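Side-chain contacts in mandelate racemase/muconate lactonizing enzyme, C-terminal domain protein (PDB 4DWD), which binds magnesium and, as a member of the mandelate racemase/muconate lactonizing enzyme group of the enolase superfamily, probably acts as a hydro-lyase: residues R138-D141 / E142-E146; R145-A148 / R149-A153. All coordinates share one frame; numbering follows the deposited sequence.

In the fold
Interactions 1 and 2 follow one another along helix 140-154, the helical leg of the beta-alpha-beta crossover from strand 125-132 to strand 158-162 in the enolase-type barrel. Interaction 1 (138-141 with 142-146) starts the helix with a capping box; interaction 2 (145-148 with 149-153) continues it with a salt bridge one turn on. Their centres lie about 10 Å apart, and E146 joins them, its CG under R138 and its carboxylate on R149. The metal-binding residue D197 is not touched: its side chain is about 11 Å from that of R138 and about 12 Å from that of R150. Both contacts lie on the helix that connects the two barrel strands.

Interaction 1: R138-D141 / E142-E146; sequences RSVD and EVVRE
The R138 guanidinium lies with one face over the CG of E146, 3.7 Å from NH2, while the O of E142 stands obliquely to it. CG of R138 points opposite its own carbonyl carbon (chi1 -72°), and the extended chain runs across E142 to reach E146. OE2 of E146 is well out of the guanidinium plane, so the two charges are merely near each other; the stronger partner of E146 is R149, while NH1 of R138 binds the O of G133 and OD1 of N135. At the helix start, S139 and E142 form a capping box, the reciprocal N-terminal signature of a helix. The E142 N donates to S139 OG over 3.2 Å, and the S139 N answers with a bond of 3.0 Å to E142 OE1, nearly straight at 165° but arriving from above the carboxylate plane. S139 OG also donates weakly to D141 OD2, at 2.9 Å. V143 CG2 packs 3.7 Å from R138 CB, and V140, V143 and V144 touch helix 174-188. Putting an alanine in place of R138 would probably uncover the aliphatic part of E146 and leave the O of G133 without this donor. Chemically, the box gives the amides of the N-cap S139 and of E142 side-chain oxygens as acceptors, and the E142 carboxylate would probably interact favourably with the helix dipole.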
# COMPACT_ATOMS: atom_id res chain seq x y z
N ARG B 138 -12.85 -41.00 5.05
CA ARG B 138 -12.55 -41.99 6.09
C ARG B 138 -13.14 -41.59 7.44
O ARG B 138 -13.32 -40.41 7.71
CB ARG B 138 -11.04 -42.12 6.27
CG ARG B 138 -10.34 -42.84 5.15
CD ARG B 138 -8.89 -43.11 5.49
NE ARG B 138 -8.30 -43.90 4.42
CZ ARG B 138 -7.33 -43.47 3.62
NH1 ARG B 138 -6.80 -42.28 3.81
NH2 ARG B 138 -6.88 -44.25 2.65
N SER B 139 -13.41 -42.59 8.28
CA SER B 139 -13.64 -42.35 9.70
C SER B 139 -12.30 -42.03 10.37
O SER B 139 -11.23 -42.30 9.82
CB SER B 139 -14.24 -43.59 10.36
OG SER B 139 -13.30 -44.66 10.31
N VAL B 140 -12.36 -41.49 11.59
CA VAL B 140 -11.14 -41.23 12.35
C VAL B 140 -10.27 -42.49 12.49
O VAL B 140 -9.06 -42.43 12.27
CB VAL B 140 -11.46 -40.65 13.75
CG1 VAL B 140 -10.20 -40.58 14.61
CG2 VAL B 140 -12.07 -39.26 13.64
N ASP B 141 -10.87 -43.62 12.84
CA ASP B 141 -10.08 -44.84 13.03
C ASP B 141 -9.44 -45.29 11.72
O ASP B 141 -8.33 -45.83 11.74
CB ASP B 141 -10.90 -45.98 13.65
CG ASP B 141 -12.06 -46.42 12.77
OD1 ASP B 141 -11.89 -47.34 11.95
OD2 ASP B 141 -13.15 -45.84 12.90
N GLU B 142 -10.12 -45.04 10.60
CA GLU B 142 -9.56 -45.40 9.29
C GLU B 142 -8.38 -44.51 8.91
O GLU B 142 -7.39 -44.97 8.33
CB GLU B 142 -10.64 -45.35 8.21
CG GLU B 142 -11.56 -46.56 8.23
CD GLU B 142 -12.91 -46.33 7.58
OE1 GLU B 142 -13.13 -45.25 6.98
OE2 GLU B 142 -13.75 -47.25 7.67
N VAL B 143 -8.46 -43.22 9.26
CA VAL B 143 -7.34 -42.33 9.03
C VAL B 143 -6.13 -42.81 9.84
O VAL B 143 -5.02 -42.96 9.30
CB VAL B 143 -7.68 -40.88 9.43
CG1 VAL B 143 -6.45 -39.99 9.31
CG2 VAL B 143 -8.82 -40.33 8.57
N VAL B 144 -6.34 -43.06 11.13
CA VAL B 144 -5.26 -43.53 11.99
C VAL B 144 -4.64 -44.84 11.47
O VAL B 144 -3.43 -44.97 11.39
CB VAL B 144 -5.71 -43.63 13.46
CG1 VAL B 144 -4.62 -44.25 14.32
CG2 VAL B 144 -6.09 -42.23 13.96
N ARG B 145 -5.50 -45.79 11.09
CA ARG B 145 -5.02 -47.07 10.59
C ARG B 145 -4.13 -46.91 9.35
O ARG B 145 -3.05 -47.52 9.27
CB ARG B 145 -6.19 -48.02 10.29
CG ARG B 145 -5.70 -49.41 9.90
CD ARG B 145 -6.83 -50.40 9.68
NE ARG B 145 -6.29 -51.75 9.49
CZ ARG B 145 -5.92 -52.60 10.46
NH1 ARG B 145 -6.02 -52.28 11.76
NH2 ARG B 145 -5.44 -53.79 10.12
N GLU B 146 -4.56 -46.08 8.40
CA GLU B 146 -3.80 -45.92 7.17
C GLU B 146 -2.50 -45.17 7.43
O GLU B 146 -1.46 -45.53 6.86
CB GLU B 146 -4.65 -45.22 6.11
CG GLU B 146 -3.96 -45.02 4.76
CD GLU B 146 -3.52 -46.29 4.04
OE1 GLU B 146 -3.85 -47.43 4.45
OE2 GLU B 146 -2.83 -46.14 3.02

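Interaction 2: R145-A148 / R149-A153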
# COMPACT_ATOMS: atom_id res chain seq x y z
N ARG B 145 -5.50 -45.79 11.09
CA ARG B 145 -5.02 -47.07 10.59
C ARG B 145 -4.13 -46.91 9.35
O ARG B 145 -3.05 -47.52 9.27
CB ARG B 145 -6.19 -48.02 10.29
CG ARG B 145 -5.70 -49.41 9.90
CD ARG B 145 -6.83 -50.40 9.68
NE ARG B 145 -6.29 -51.75 9.49
CZ ARG B 145 -5.92 -52.60 10.46
NH1 ARG B 145 -6.02 -52.28 11.76
NH2 ARG B 145 -5.44 -53.79 10.12
N GLU B 146 -4.56 -46.08 8.40
CA GLU B 146 -3.80 -45.92 7.17
C GLU B 146 -2.50 -45.17 7.43
O GLU B 146 -1.46 -45.53 6.86
CB GLU B 146 -4.65 -45.22 6.11
CG GLU B 146 -3.96 -45.02 4.76
CD GLU B 146 -3.52 -46.29 4.04
OE1 GLU B 146 -3.85 -47.43 4.45
OE2 GLU B 146 -2.83 -46.14 3.02
N VAL B 147 -2.53 -44.14 8.27
CA VAL B 147 -1.28 -43.45 8.60
C VAL B 147 -0.28 -44.42 9.26
O VAL B 147 0.89 -44.46 8.88
CB VAL B 147 -1.52 -42.21 9.49
CG1 VAL B 147 -0.19 -41.62 9.97
CG2 VAL B 147 -2.33 -41.16 8.73
N ALA B 148 -0.75 -45.21 10.23
CA ALA B 148 0.13 -46.16 10.91
C ALA B 148 0.72 -47.15 9.90
O ALA B 148 1.91 -47.46 9.96
CB ALA B 148 -0.63 -46.90 12.01
N ARG B 149 -0.11 -47.62 8.97
CA ARG B 149 0.36 -48.58 7.95
C ARG B 149 1.49 -47.99 7.09
O ARG B 149 2.53 -48.64 6.90
CB ARG B 149 -0.81 -49.00 7.06
CG ARG B 149 -0.49 -50.11 6.08
CD ARG B 149 -1.66 -50.36 5.14
NE ARG B 149 -1.82 -49.30 4.15
CZ ARG B 149 -1.10 -49.19 3.03
NH1 ARG B 149 -0.15 -50.08 2.76
NH2 ARG B 149 -1.32 -48.18 2.19
N ARG B 150 1.28 -46.78 6.58
CA ARG B 150 2.25 -46.14 5.68
C ARG B 150 3.54 -45.83 6.44
O ARG B 150 4.64 -46.00 5.93
CB ARG B 150 1.67 -44.84 5.09
CG ARG B 150 0.44 -44.97 4.20
CD ARG B 150 0.74 -45.35 2.74
NE ARG B 150 1.85 -44.57 2.18
CZ ARG B 150 1.72 -43.46 1.46
NH1 ARG B 150 0.53 -42.97 1.15
NH2 ARG B 150 2.82 -42.84 1.06
N VAL B 151 3.40 -45.36 7.69
CA VAL B 151 4.57 -45.01 8.49
C VAL B 151 5.43 -46.23 8.80
O VAL B 151 6.66 -46.17 8.69
CB VAL B 151 4.18 -44.26 9.79
CG1 VAL B 151 5.35 -44.21 10.77
CG2 VAL B 151 3.73 -42.86 9.43
N GLU B 152 4.79 -47.35 9.14
CA GLU B 152 5.51 -48.60 9.39
C GLU B 152 6.29 -49.02 8.14
O GLU B 152 7.43 -49.48 8.25
CB GLU B 152 4.54 -49.71 9.84
CG GLU B 152 5.22 -50.96 10.41
CD GLU B 152 5.83 -51.88 9.37
OE1 GLU B 152 5.37 -51.89 8.20
OE2 GLU B 152 6.78 -52.61 9.71
N ALA B 153 5.68 -48.86 6.98
CA ALA B 153 6.26 -49.32 5.71
C ALA B 153 7.40 -48.42 5.22
O ALA B 153 8.37 -48.90 4.61
CB ALA B 153 5.18 -49.44 4.65
O HOH W 1 -2.11 -44.21 1.26
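R145, E146, V147 and A148 each accept with their carbonyl O from the N of the residue four places on, in regular alpha-helical fashion, V151 N to V147 O being 2.9 Å. On this turn the side chains of E146 and R149 run side by side and join in a bidentate salt bridge. R149 presents its flank: NE donates to E146 OE1 at 2.8 Å, almost straight at 173°, and NH2 to OE2 at 2.7 Å. Both oxygens lie close to the guanidinium plane, yet the carboxylate is turned 36° against it, and OE2 is met on its syn side whereas OE1 is approached from above the carboxylate plane. A bend in the R149 chain at CG-CD (chi3 73°) brings this flank back to E146. E146 OE2 is also 2.7 Å from water 1, which probably donates to it, and the same water accepts from R150 NH1 at 2.9 Å, in the plane of that guanidinium. R150 is turned inward, with its NE in a salt bridge to E154, its NH2 on the O of L325 and its NH1 also on the O of S131. Along another face of the helix, V147 CG1 meets V151 CG2 at 4.1 Å, and the pair packs against strand 158-162 and helix 174-188. With one nitrogen for each oxygen, R149 restricts rotation of the E146 carboxylate, while the water links that carboxylate to R150, whose NH1 stays 5.0 Å from E146 OE2; the carboxylates of E154 and, through the water, E146 would probably help offset the charge of the buried R150.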